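Local coordinates for uncharacterized protein (Leishmania infantum, PDB 4TYZ) that is of unknown function, its C-terminal GRAM domain having a PH-like fold and belonging to a family generally linked to sterol binding and transfer, at residues 60-66 and 78-83. Sequence-based numbering, arbitrary orientation. Where two conformers were deposited one is given.
Sequences DEIKDII and IEVKTH
Lys63 N and Asp64 N both hydrogen-bond to Lys81 O. The first bond is short, 2.7 Å from Lys63 N to Lys81 O, and bent to 145° at the hydrogen. The second is longer, 3.2 Å from Asp64 N to Lys81 O. Lys81 N returns a hydrogen bond to Asp64 O. Ile66 and Glu79 exchange two backbone hydrogen bonds.

Lys63 CB lies over one face of the His83 ring, 3.9 Å from the ring centroid in a CH-pi contact. CG is anti to the backbone N (chi1 177°), and the extended chain carries NZ away to a water that also hydrogen-bonds weakly to His83 O. His83 N hydrogen-bonds to Glu61 O and holds the His83 backbone against segment 60-66.

On the buried side, Ile62 CG2 meets Val80 CG1 at 3.9 Å, and Ile65 CG2 meets Ile78 CG2 at 3.7 Å. Helix 96-107 packs on Ile65 through Met104 and Trp107. Trp107 NE1 also hydrogen-bonds to Ile62 O.

The double acceptance at Lys81 O marks a classic beta bulge in an antiparallel hairpin. The hairpin lies beside the C-terminal helix, as in the PH-like fold of GRAM domains.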
loop_
_atom_site.group_PDB
_atom_site.type_symbol
_atom_site.label_atom_id
_atom_site.label_comp_id
_atom_site.label_asym_id
_atom_site.label_seq_id
_atom_site.Cartn_x
_atom_site.Cartn_y
_atom_site.Cartn_z
ATOM N N ASP A 60 3.594 -2.293 12.758
ATOM C CA ASP A 60 3.657 -1.745 14.112
ATOM C C ASP A 60 3.918 -0.233 14.105
ATOM O O ASP A 60 3.985 0.394 15.163
ATOM C CB ASP A 60 4.681 -2.516 15.001
ATOM C CG ASP A 60 6.159 -2.335 14.601
ATOM O OD1 ASP A 60 6.501 -1.565 13.688
ATOM O OD2 ASP A 60 7.017 -2.981 15.274
ATOM N N GLU A 61 4.010 0.347 12.909
ATOM C CA GLU A 61 4.138 1.790 12.723
ATOM C C GLU A 61 2.815 2.426 12.282
ATOM O O GLU A 61 2.715 3.647 12.170
ATOM C CB GLU A 61 5.222 2.098 11.682
ATOM C CG GLU A 61 6.616 1.669 12.126
ATOM C CD GLU A 61 7.702 1.995 11.104
ATOM O OE1 GLU A 61 8.688 2.662 11.485
ATOM O OE2 GLU A 61 7.599 1.561 9.933
ATOM N N ILE A 62 1.817 1.590 12.027
ATOM C CA ILE A 62 0.536 2.057 11.487
ATOM C C ILE A 62 -0.470 2.244 12.616
ATOM O O ILE A 62 -0.744 1.317 13.372
ATOM C CB ILE A 62 -0.024 1.077 10.443
ATOM C CG1 ILE A 62 0.882 1.071 9.207
ATOM C CG2 ILE A 62 -1.463 1.457 10.053
ATOM C CD1 ILE A 62 0.489 0.044 8.168
ATOM N N LYS A 63 -1.002 3.458 12.724
ATOM C CA LYS A 63 -1.958 3.793 13.774
ATOM C C LYS A 63 -3.401 3.482 13.377
ATOM O O LYS A 63 -4.215 3.065 14.211
ATOM C CB LYS A 63 -1.824 5.281 14.138
ATOM C CG LYS A 63 -2.820 5.785 15.185
ATOM C CD LYS A 63 -2.591 7.267 15.446
ATOM C CE LYS A 63 -3.431 7.762 16.612
ATOM N NZ LYS A 63 -3.086 9.162 16.980
ATOM N N ASP A 64 -3.723 3.690 12.104
ATOM C CA ASP A 64 -5.096 3.497 11.630
ATOM C C ASP A 64 -5.097 3.308 10.131
ATOM O O ASP A 64 -4.190 3.745 9.439
ATOM C CB ASP A 64 -5.987 4.687 12.030
ATOM C CG ASP A 64 -7.467 4.348 12.030
ATOM O OD1 ASP A 64 -7.817 3.155 11.872
ATOM O OD2 ASP A 64 -8.289 5.280 12.219
ATOM N N ILE A 65 -6.121 2.622 9.637
ATOM C CA ILE A 65 -6.306 2.390 8.207
ATOM C C ILE A 65 -7.776 2.643 7.921
ATOM O O ILE A 65 -8.644 2.003 8.521
ATOM C CB ILE A 65 -5.911 0.963 7.787
ATOM C CG1 ILE A 65 -4.463 0.677 8.178
ATOM C CG2 ILE A 65 -6.118 0.759 6.280
ATOM C CD1 ILE A 65 -3.978 -0.722 7.807
ATOM N N ILE A 66 -8.053 3.588 7.024
ATOM C CA ILE A 66 -9.422 4.017 6.732
ATOM C C ILE A 66 -9.798 3.704 5.290
ATOM O O ILE A 66 -9.012 3.970 4.377
ATOM C CB ILE A 66 -9.581 5.523 6.970
ATOM C CG1 ILE A 66 -9.326 5.844 8.448
ATOM C CG2 ILE A 66 -10.945 6.000 6.522
ATOM C CD1 ILE A 66 -9.344 7.327 8.751
ATOM N N ILE A 78 -7.733 4.302 0.030
ATOM C CA ILE A 78 -7.450 3.851 1.381
ATOM C C ILE A 78 -6.461 4.834 1.987
ATOM O O ILE A 78 -5.506 5.251 1.330
ATOM C CB ILE A 78 -6.843 2.430 1.410
ATOM C CG1 ILE A 78 -7.883 1.412 0.954
ATOM C CG2 ILE A 78 -6.319 2.085 2.816
ATOM C CD1 ILE A 78 -7.326 -0.000 0.774
ATOM N N GLU A 79 -6.694 5.210 3.235
ATOM C CA GLU A 79 -5.794 6.125 3.922
ATOM C C GLU A 79 -5.096 5.423 5.066
ATOM O O GLU A 79 -5.734 4.777 5.896
ATOM C CB GLU A 79 -6.550 7.337 4.454
ATOM C CG GLU A 79 -7.222 8.154 3.385
ATOM C CD GLU A 79 -8.064 9.267 3.967
ATOM O OE1 GLU A 79 -7.571 9.970 4.877
ATOM O OE2 GLU A 79 -9.222 9.430 3.525
ATOM N N VAL A 80 -3.773 5.552 5.102
ATOM C CA VAL A 80 -2.977 4.928 6.153
ATOM C C VAL A 80 -2.377 6.003 7.045
ATOM O O VAL A 80 -1.661 6.880 6.570
ATOM C CB VAL A 80 -1.860 4.053 5.566
ATOM C CG1 VAL A 80 -0.996 3.471 6.688
ATOM C CG2 VAL A 80 -2.451 2.948 4.708
ATOM N N LYS A 81 -2.709 5.951 8.331
ATOM C CA LYS A 81 -2.204 6.919 9.291
ATOM C C LYS A 81 -1.107 6.282 10.118
ATOM O O LYS A 81 -1.283 5.183 10.639
ATOM C CB LYS A 81 -3.323 7.423 10.205
ATOM C CG LYS A 81 -4.470 8.107 9.476
ATOM C CD LYS A 81 -5.540 8.570 10.460
ATOM C CE LYS A 81 -4.940 9.447 11.550
ATOM N NZ LYS A 81 -5.935 9.825 12.596
ATOM N N THR A 82 0.021 6.971 10.244
ATOM C CA THR A 82 1.125 6.410 11.018
ATOM C C THR A 82 1.145 6.926 12.455
ATOM O O THR A 82 0.477 7.904 12.789
ATOM C CB THR A 82 2.482 6.713 10.371
ATOM O OG1 THR A 82 2.826 8.083 10.587
ATOM C CG2 THR A 82 2.425 6.452 8.877
ATOM N N HIS A 83 1.918 6.262 13.306
ATOM C CA HIS A 83 2.040 6.682 14.692
ATOM C C HIS A 83 2.803 7.993 14.809
ATOM O O HIS A 83 2.731 8.668 15.837
ATOM C CB HIS A 83 2.719 5.597 15.532
ATOM C CG HIS A 83 1.804 4.470 15.892
ATOM N ND1 HIS A 83 0.673 4.651 16.662
ATOM C CD2 HIS A 83 1.843 3.154 15.581
ATOM C CE1 HIS A 83 0.056 3.493 16.807
ATOM N NE2 HIS A 83 0.743 2.568 16.161
HETATM O O HOH W 1 -0.266 9.233 17.175
#